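Local coordinates for protein DNA ligase (Archaeoglobus fulgidus, PDB 3GDE) that probably seals nicks in double-stranded DNA during replication, recombination and repair, using ATP and passing through a lysine-AMP intermediate, at residues Val46-Lys52 against Val170-Met175; Ile88-Asp93 against Leu486-Gln490; Asp93-Glu99 against Ala155-Arg160. Residue numbers count along the deposited sequence, not the author numbering.

Contact 1: residues Val46-Lys52 against Val170-Met175; sequences VLFITGK and VGEGIM
Met-175 lays its side chain, folded m at all three chi angles, across the last turn of helix 39-49: its CE lies 3.8 Å from Val-46 CG1, its SD 3.5 Å from Ile-49 CG2 and its CG 3.6 Å from Thr-50 CG2. The backbones come nearest where Thr-50 CA lies 6.3 Å from Gly-171 CA. Ile-49 CG1 also reaches Val-170 CG1 (4.4 Å). The helix runs out into a turn, with Thr-50 N and OG1 both donating to Leu-47 O (2.9 and 2.5 Å), and Gly-51 continues at positive phi. Here the end of one helix meets the start of another inside the all-helical N-terminal domain of the ligase, Gly-171 being the N-cap of helix 172-182. Lys-52 extends (m, t, t, p) so that NZ forms a salt bridge with Glu-172 OE1 at 3.2 Å, and a water accepting from Lys-52 NZ (3.0 Å) donates weakly to Glu-172 OE1 (2.7 Å); Glu-172 OE2 is hydrogen-bonded to Tyr-194. A second water donates to Ile-49 O and to Val-170 O, each at 2.7 Å.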
loop_
_atom_site.group_PDB
_atom_site.type_symbol
_atom_site.label_atom_id
_atom_site.label_comp_id
_atom_site.label_asym_id
_atom_site.label_seq_id
_atom_site.Cartn_x
_atom_site.Cartn_y
_atom_site.Cartn_z
ATOM N N VAL A 46 -0.428 17.859 -2.000
ATOM C CA VAL A 46 -1.376 16.805 -1.667
ATOM C C VAL A 46 -0.643 15.466 -1.474
ATOM O O VAL A 46 -0.865 14.763 -0.480
ATOM C CB VAL A 46 -2.538 16.703 -2.698
ATOM C CG1 VAL A 46 -3.349 15.436 -2.478
ATOM C CG2 VAL A 46 -3.445 17.923 -2.588
ATOM N N LEU A 47 0.238 15.137 -2.416
ATOM C CA LEU A 47 1.119 13.986 -2.264
ATOM C C LEU A 47 1.986 14.107 -1.015
ATOM O O LEU A 47 1.887 13.266 -0.119
ATOM C CB LEU A 47 1.973 13.768 -3.517
ATOM C CG LEU A 47 1.389 12.770 -4.522
ATOM C CD1 LEU A 47 0.127 13.300 -5.178
ATOM C CD2 LEU A 47 2.423 12.351 -5.581
ATOM N N PHE A 48 2.795 15.166 -0.946
ATOM C CA PHE A 48 3.765 15.350 0.135
ATOM C C PHE A 48 3.181 15.263 1.554
ATOM O O PHE A 48 3.796 14.668 2.436
ATOM C CB PHE A 48 4.562 16.655 -0.034
ATOM C CG PHE A 48 5.458 16.679 -1.258
ATOM C CD1 PHE A 48 5.533 15.588 -2.119
ATOM C CD2 PHE A 48 6.244 17.789 -1.528
ATOM C CE1 PHE A 48 6.357 15.615 -3.239
ATOM C CE2 PHE A 48 7.075 17.823 -2.633
ATOM C CZ PHE A 48 7.127 16.744 -3.501
ATOM N N ILE A 49 1.998 15.832 1.779
ATOM C CA ILE A 49 1.402 15.787 3.122
ATOM C C ILE A 49 1.044 14.352 3.562
ATOM O O ILE A 49 0.995 14.059 4.767
ATOM C CB ILE A 49 0.197 16.765 3.266
ATOM C CG1 ILE A 49 -0.180 16.957 4.739
ATOM C CG2 ILE A 49 -0.997 16.293 2.433
ATOM C CD1 ILE A 49 -1.068 18.181 5.002
ATOM N N THR A 50 0.821 13.469 2.586
ATOM C CA THR A 50 0.519 12.061 2.866
ATOM C C THR A 50 1.769 11.188 2.998
ATOM O O THR A 50 1.655 9.969 3.110
ATOM C CB THR A 50 -0.409 11.433 1.798
ATOM O OG1 THR A 50 0.206 11.525 0.509
ATOM C CG2 THR A 50 -1.753 12.136 1.762
ATOM N N GLY A 51 2.950 11.809 2.973
ATOM C CA GLY A 51 4.214 11.077 2.992
ATOM C C GLY A 51 4.553 10.355 1.702
ATOM O O GLY A 51 5.337 9.411 1.718
ATOM N N LYS A 52 3.973 10.800 0.585
ATOM C CA LYS A 52 4.221 10.185 -0.728
ATOM C C LYS A 52 4.912 11.153 -1.673
ATOM O O LYS A 52 4.587 12.344 -1.721
ATOM C CB LYS A 52 2.912 9.760 -1.417
ATOM C CG LYS A 52 2.154 8.580 -0.819
ATOM C CD LYS A 52 0.863 8.370 -1.640
ATOM C CE LYS A 52 -0.143 7.478 -0.932
ATOM N NZ LYS A 52 -0.663 8.069 0.357
ATOM N N VAL A 170 -2.281 12.803 9.774
ATOM C CA VAL A 170 -3.072 13.018 8.564
ATOM C C VAL A 170 -2.981 11.787 7.664
ATOM O O VAL A 170 -1.900 11.391 7.229
ATOM C CB VAL A 170 -2.602 14.281 7.788
ATOM C CG1 VAL A 170 -3.347 14.433 6.470
ATOM C CG2 VAL A 170 -2.737 15.535 8.648
ATOM N N GLY A 171 -4.125 11.166 7.423
ATOM C CA GLY A 171 -4.182 10.027 6.527
ATOM C C GLY A 171 -5.013 10.322 5.296
ATOM O O GLY A 171 -5.313 11.486 4.978
ATOM N N GLU A 172 -5.386 9.242 4.621
ATOM C CA GLU A 172 -6.134 9.267 3.376
ATOM C C GLU A 172 -7.524 9.855 3.580
ATOM O O GLU A 172 -7.995 10.626 2.744
ATOM C CB GLU A 172 -6.264 7.832 2.856
ATOM C CG GLU A 172 -5.981 7.670 1.380
ATOM C CD GLU A 172 -4.514 7.444 1.082
ATOM O OE1 GLU A 172 -3.678 8.322 1.425
ATOM O OE2 GLU A 172 -4.202 6.386 0.473
ATOM N N GLY A 173 -8.166 9.487 4.693
ATOM C CA GLY A 173 -9.513 9.940 5.039
ATOM C C GLY A 173 -9.599 11.448 5.248
ATOM O O GLY A 173 -10.485 12.113 4.720
ATOM N N ILE A 174 -8.668 11.991 6.025
ATOM C CA ILE A 174 -8.614 13.436 6.221
ATOM C C ILE A 174 -8.379 14.160 4.886
ATOM O O ILE A 174 -9.078 15.128 4.570
ATOM C CB ILE A 174 -7.577 13.814 7.281
ATOM C CG1 ILE A 174 -8.110 13.424 8.663
ATOM C CG2 ILE A 174 -7.217 15.310 7.192
ATOM C CD1 ILE A 174 -7.060 13.435 9.762
ATOM N N MET A 175 -7.443 13.657 4.085
ATOM C CA MET A 175 -7.151 14.263 2.782
ATOM C C MET A 175 -8.324 14.275 1.794
ATOM O O MET A 175 -8.552 15.291 1.135
ATOM C CB MET A 175 -5.918 13.632 2.150
ATOM C CG MET A 175 -4.624 14.068 2.805
ATOM S SD MET A 175 -4.414 15.863 2.860
ATOM C CE MET A 175 -4.435 16.237 1.095
HETATM O O HOH W 1 0.654 12.065 6.496
HETATM O O HOH W 2 -3.083 8.897 -1.129
#

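Contact 2: residues Ile88-Asp93 against Leu486-Gln490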
loop_
_atom_site.group_PDB
_atom_site.type_symbol
_atom_site.label_atom_id
_atom_site.label_comp_id
_atom_site.label_asym_id
_atom_site.label_seq_id
_atom_site.Cartn_x
_atom_site.Cartn_y
_atom_site.Cartn_z
ATOM N N ILE A 88 19.294 10.219 16.611
ATOM C CA ILE A 88 17.991 9.648 16.225
ATOM C C ILE A 88 17.321 8.904 17.388
ATOM O O ILE A 88 16.109 8.968 17.543
ATOM C CB ILE A 88 18.039 8.768 14.932
ATOM C CG1 ILE A 88 16.706 8.883 14.176
ATOM C CG2 ILE A 88 18.380 7.288 15.244
ATOM C CD1 ILE A 88 16.549 7.939 12.999
ATOM N N ARG A 89 18.125 8.236 18.211
ATOM C CA ARG A 89 17.633 7.534 19.401
ATOM C C ARG A 89 17.325 8.513 20.535
ATOM O O ARG A 89 16.483 8.235 21.389
ATOM C CB ARG A 89 18.630 6.462 19.848
ATOM C CG ARG A 89 18.818 5.344 18.820
ATOM C CD ARG A 89 19.747 4.237 19.313
ATOM N NE ARG A 89 21.146 4.661 19.438
ATOM C CZ ARG A 89 22.069 4.563 18.487
ATOM N NH1 ARG A 89 21.765 4.057 17.297
ATOM N NH2 ARG A 89 23.308 4.974 18.728
ATOM N N GLU A 90 18.006 9.660 20.531
ATOM C CA GLU A 90 17.711 10.754 21.461
ATOM C C GLU A 90 16.412 11.477 21.090
ATOM O O GLU A 90 15.522 11.632 21.928
ATOM C CB GLU A 90 18.873 11.753 21.494
ATOM C CG GLU A 90 18.614 13.006 22.344
ATOM C CD GLU A 90 19.741 14.047 22.262
ATOM O OE1 GLU A 90 19.539 15.158 22.811
ATOM O OE2 GLU A 90 20.817 13.768 21.656
ATOM N N TYR A 91 16.307 11.916 19.835
ATOM C CA TYR A 91 15.146 12.692 19.391
ATOM C C TYR A 91 13.948 11.822 18.978
ATOM O O TYR A 91 12.811 12.297 18.984
ATOM C CB TYR A 91 15.531 13.652 18.251
ATOM C CG TYR A 91 16.385 14.826 18.679
ATOM C CD1 TYR A 91 17.773 14.738 18.670
ATOM C CD2 TYR A 91 15.805 16.030 19.082
ATOM C CE1 TYR A 91 18.572 15.809 19.054
ATOM C CE2 TYR A 91 16.601 17.119 19.477
ATOM C CZ TYR A 91 17.987 16.994 19.453
ATOM O OH TYR A 91 18.793 18.050 19.832
ATOM N N GLY A 92 14.205 10.565 18.619
ATOM C CA GLY A 92 13.136 9.637 18.229
ATOM C C GLY A 92 12.659 9.797 16.787
ATOM O O GLY A 92 11.727 9.118 16.357
ATOM N N ASP A 93 13.314 10.681 16.036
ATOM C CA ASP A 93 12.909 11.001 14.672
ATOM C C ASP A 93 14.082 11.609 13.926
ATOM O O ASP A 93 14.731 12.509 14.442
ATOM C CB ASP A 93 11.736 11.990 14.692
ATOM C CG ASP A 93 11.219 12.301 13.313
ATOM O OD1 ASP A 93 10.487 11.465 12.747
ATOM O OD2 ASP A 93 11.549 13.381 12.782
ATOM N N LEU A 486 16.711 1.192 11.704
ATOM C CA LEU A 486 15.442 1.862 11.945
ATOM C C LEU A 486 15.158 2.086 13.426
ATOM O O LEU A 486 14.091 2.595 13.767
ATOM C CB LEU A 486 14.290 1.070 11.304
ATOM C CG LEU A 486 14.367 0.681 9.820
ATOM C CD1 LEU A 486 13.041 0.067 9.399
ATOM C CD2 LEU A 486 14.716 1.867 8.902
ATOM N N ILE A 487 16.097 1.709 14.299
ATOM C CA ILE A 487 15.893 1.886 15.742
ATOM C C ILE A 487 15.940 3.366 16.112
ATOM O O ILE A 487 16.918 4.077 15.854
ATOM C CB ILE A 487 16.850 1.047 16.634
ATOM C CG1 ILE A 487 16.524 -0.454 16.529
ATOM C CG2 ILE A 487 16.749 1.505 18.101
ATOM C CD1 ILE A 487 17.630 -1.388 17.036
ATOM N N VAL A 488 14.856 3.800 16.737
ATOM C CA VAL A 488 14.572 5.196 16.932
ATOM C C VAL A 488 14.335 5.439 18.442
ATOM O O VAL A 488 14.225 6.568 18.919
ATOM C CB VAL A 488 13.379 5.569 16.012
ATOM C CG1 VAL A 488 12.058 5.653 16.769
ATOM C CG2 VAL A 488 13.675 6.819 15.242
ATOM N N SER A 489 14.270 4.342 19.181
ATOM C CA SER A 489 14.165 4.372 20.631
ATOM C C SER A 489 14.718 3.052 21.137
ATOM O O SER A 489 14.427 1.996 20.573
ATOM C CB SER A 489 12.708 4.559 21.083
ATOM O OG SER A 489 12.545 4.319 22.475
ATOM N N GLN A 490 15.557 3.121 22.163
ATOM C CA GLN A 490 15.987 1.918 22.876
ATOM C C GLN A 490 15.998 2.160 24.376
ATOM O O GLN A 490 16.834 2.918 24.886
ATOM C CB GLN A 490 17.350 1.409 22.397
ATOM C CG GLN A 490 17.720 0.082 23.045
ATOM C CD GLN A 490 18.857 -0.653 22.364
ATOM O OE1 GLN A 490 19.090 -0.515 21.161
ATOM N NE2 GLN A 490 19.561 -1.466 23.138
HETATM O O HOH W 3 19.612 3.758 15.366
HETATM O O HOH W 4 16.408 5.814 22.618
#
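Leu-486, in a 3-10 turn, turns its CA-to-CB bond away from helix 81-91, and the contact proper begins at Ile-487. The carbonyl of Ile-487 faces the helix: Ile-487 O lies 3.6 Å from Ile-88 CG2 and 3.7 Å from Arg-89 CG, and it accepts a hydrogen bond from a water (2.8 Å), which in turn accepts one from Arg-89 NH1 (2.9 Å). Val-488 is the centre of the interface, its CA 4.6 Å from Arg-89 CA. One methyl, CG2, sits 3.8 Å from Ile-88 CD1 and 3.2 Å from Gly-92 O. Its carbonyl meets the helix end through CA-H...O contacts, Val-488 O lying 3.6 Å from Arg-89 CA and 3.3 Å from Gly-92 CA. Gly-92, the first residue beyond the helix, has a positive phi that by itself favours glycine. Ser-489 points its CB away from the helix, while Gln-490 N donates to a second water (2.9 Å), which in turn donates to Arg-89 O (2.7 Å). No direct hydrogen bond joins the segments. Val-488 and Ser-489 both face Glu-496 in a classic beta bulge, and the whole is a domain-domain contact, an edge of the C-terminal OB-fold against the helical N-terminal domain, consistent with the closed conformation of this ligase.

Contact 3: residues Asp93-Glu99 against Ala155-Arg160; sequences DLGLVAE and ARYLTR
Asp-93, the N-cap of helix 94-108, is a shared acceptor. With chi1 t, its OD2 takes Leu-96 N of its own helix at 3.0 Å and Arg-160 NE of the partner helix at 2.8 Å, the latter a salt bridge, with a weak bond from Arg-160 NH2 at 3.3 Å. Arg-160 (m, t, t) has its remaining nitrogen occupied too, since NH1 pairs with Glu-17 and donates to Met-166 O. In the second bridge, one turn back along helix 152-162 and six residues on from Asp-93, Arg-156 NH1 donates to Glu-99 OE1 at 2.7 Å, near the guanidinium plane. Leu-96 CD2 covers one face of that group, 3.6 Å from Arg-156 CD. Arg-156 NH2 bonds weakly to Tyr-157 OH (3.3 Å), a hydroxyl itself hydrogen-bonded to Glu-17. Between these bridges the helices, within the helical N-terminal domain, cross at 147°, roughly antiparallel, their axes only 7.3 Å apart. Such closeness depends on small residues. Gly-95 CA and Arg-156 CA are 3.9 Å apart, with a CA-H...O contact from Arg-156 CA to Gly-95 O at 3.3 Å, and a CB on Gly-95 would clash with Arg-156 O and Arg-160 CG. Ala-98 CB meets Ala-155 CB at 4.1 Å and Thr-159 OG1 at 3.4 Å. Thr-159 OG1 (chi1 m) donates to Ala-155 O at 2.7 Å and is also hydrogen-bonded to Tyr-147; Thr-159 CG2 rests 3.8 Å from Leu-94 CB.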
loop_
_atom_site.group_PDB
_atom_site.type_symbol
_atom_site.label_atom_id
_atom_site.label_comp_id
_atom_site.label_asym_id
_atom_site.label_seq_id
_atom_site.Cartn_x
_atom_site.Cartn_y
_atom_site.Cartn_z
ATOM N N ASP A 93 13.314 10.681 16.036
ATOM C CA ASP A 93 12.909 11.001 14.672
ATOM C C ASP A 93 14.082 11.609 13.926
ATOM O O ASP A 93 14.731 12.509 14.442
ATOM C CB ASP A 93 11.736 11.990 14.692
ATOM C CG ASP A 93 11.219 12.301 13.313
ATOM O OD1 ASP A 93 10.487 11.465 12.747
ATOM O OD2 ASP A 93 11.549 13.381 12.782
ATOM N N LEU A 94 14.352 11.118 12.715
ATOM C CA LEU A 94 15.443 11.659 11.911
ATOM C C LEU A 94 15.142 13.075 11.414
ATOM O O LEU A 94 16.072 13.863 11.201
ATOM C CB LEU A 94 15.809 10.734 10.745
ATOM C CG LEU A 94 17.180 10.956 10.083
ATOM C CD1 LEU A 94 18.369 10.703 11.036
ATOM C CD2 LEU A 94 17.313 10.096 8.850
ATOM N N GLY A 95 13.853 13.389 11.237
ATOM C CA GLY A 95 13.416 14.730 10.850
ATOM C C GLY A 95 13.864 15.764 11.869
ATOM O O GLY A 95 14.442 16.789 11.504
ATOM N N LEU A 96 13.618 15.479 13.149
ATOM C CA LEU A 96 14.011 16.372 14.237
ATOM C C LEU A 96 15.527 16.486 14.378
ATOM O O LEU A 96 16.043 17.522 14.798
ATOM C CB LEU A 96 13.375 15.931 15.560
ATOM C CG LEU A 96 11.845 15.990 15.659
ATOM C CD1 LEU A 96 11.366 15.389 16.974
ATOM C CD2 LEU A 96 11.317 17.418 15.498
ATOM N N VAL A 97 16.236 15.422 14.015
ATOM C CA VAL A 97 17.688 15.445 13.990
ATOM C C VAL A 97 18.200 16.328 12.851
ATOM O O VAL A 97 19.101 17.146 13.059
ATOM C CB VAL A 97 18.289 14.027 13.878
ATOM C CG1 VAL A 97 19.809 14.093 13.691
ATOM C CG2 VAL A 97 17.936 13.210 15.112
ATOM N N ALA A 98 17.647 16.145 11.654
ATOM C CA ALA A 98 18.009 16.971 10.508
ATOM C C ALA A 98 17.794 18.461 10.825
ATOM O O ALA A 98 18.690 19.275 10.594
ATOM C CB ALA A 98 17.235 16.549 9.267
ATOM N N GLU A 99 16.630 18.789 11.387
ATOM C CA GLU A 99 16.314 20.139 11.837
ATOM C C GLU A 99 17.385 20.717 12.776
ATOM O O GLU A 99 17.794 21.867 12.635
ATOM C CB GLU A 99 14.950 20.165 12.520
ATOM C CG GLU A 99 14.492 21.560 12.954
ATOM C CD GLU A 99 13.317 21.533 13.925
ATOM O OE1 GLU A 99 12.867 20.434 14.327
ATOM O OE2 GLU A 99 12.844 22.621 14.299
ATOM N N ALA A 155 14.292 20.863 6.386
ATOM C CA ALA A 155 15.105 19.660 6.502
ATOM C C ALA A 155 14.353 18.570 7.265
ATOM O O ALA A 155 14.480 17.380 6.971
ATOM C CB ALA A 155 16.441 19.978 7.175
ATOM N N ARG A 156 13.570 18.996 8.245
ATOM C CA ARG A 156 12.710 18.105 9.014
ATOM C C ARG A 156 11.707 17.350 8.149
ATOM O O ARG A 156 11.686 16.124 8.176
ATOM C CB ARG A 156 11.992 18.905 10.087
ATOM C CG ARG A 156 10.972 18.138 10.901
ATOM C CD ARG A 156 10.903 18.804 12.242
ATOM N NE ARG A 156 9.545 19.037 12.673
ATOM C CZ ARG A 156 9.214 19.896 13.625
ATOM N NH1 ARG A 156 10.145 20.601 14.243
ATOM N NH2 ARG A 156 7.943 20.047 13.958
ATOM N N TYR A 157 10.884 18.076 7.386
ATOM C CA TYR A 157 9.850 17.441 6.546
ATOM C C TYR A 157 10.361 16.839 5.241
ATOM O O TYR A 157 9.725 15.965 4.685
ATOM C CB TYR A 157 8.649 18.364 6.335
ATOM C CG TYR A 157 7.947 18.622 7.643
ATOM C CD1 TYR A 157 7.186 17.624 8.248
ATOM C CD2 TYR A 157 8.083 19.849 8.306
ATOM C CE1 TYR A 157 6.564 17.838 9.464
ATOM C CE2 TYR A 157 7.469 20.075 9.528
ATOM C CZ TYR A 157 6.709 19.065 10.098
ATOM O OH TYR A 157 6.091 19.263 11.308
ATOM N N LEU A 158 11.511 17.297 4.758
ATOM C CA LEU A 158 12.176 16.642 3.629
ATOM C C LEU A 158 12.574 15.235 4.043
ATOM O O LEU A 158 12.377 14.266 3.300
ATOM C CB LEU A 158 13.431 17.419 3.207
ATOM C CG LEU A 158 13.536 18.135 1.851
ATOM C CD1 LEU A 158 12.224 18.245 1.091
ATOM C CD2 LEU A 158 14.213 19.515 1.977
ATOM N N THR A 159 13.134 15.139 5.239
ATOM C CA THR A 159 13.601 13.881 5.793
ATOM C C THR A 159 12.412 12.951 6.049
ATOM O O THR A 159 12.436 11.785 5.652
ATOM C CB THR A 159 14.409 14.139 7.092
ATOM O OG1 THR A 159 15.551 14.953 6.783
ATOM C CG2 THR A 159 14.876 12.830 7.746
ATOM N N ARG A 160 11.365 13.483 6.677
ATOM C CA ARG A 160 10.171 12.700 6.997
ATOM C C ARG A 160 9.441 12.240 5.738
ATOM O O ARG A 160 8.871 11.148 5.710
ATOM C CB ARG A 160 9.237 13.488 7.910
ATOM C CG ARG A 160 9.772 13.621 9.329
ATOM C CD ARG A 160 8.699 14.063 10.287
ATOM N NE ARG A 160 9.233 14.450 11.589
ATOM C CZ ARG A 160 8.510 15.073 12.517
ATOM N NH1 ARG A 160 7.244 15.375 12.274
ATOM N NH2 ARG A 160 9.049 15.412 13.679
#

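How the contacts relate
Contacts 2 and 3 are continuous, with centres 12 Å apart and Asp-93 in common: it follows the end of helix 81-91 and starts helix 94-108. Ile-88, which meets Val-488 in contact 2, also packs on Leu-94 and Val-97 of contact 3, so helix 81-91 packs on helix 94-108 next to its contact with the OB-fold. Contact 1 touches neither, although its nearest atoms come within about 5 Å of contact 3 (about 12 Å for contact 2) and helix 152-162 leads on to helix 172-182 in the chain. It is nearer the predicted ATP site, Glu-172 being about 11 Å from Arg-272 between side chains; contacts 2 and 3 lie away from the predicted nucleotide-binding residues.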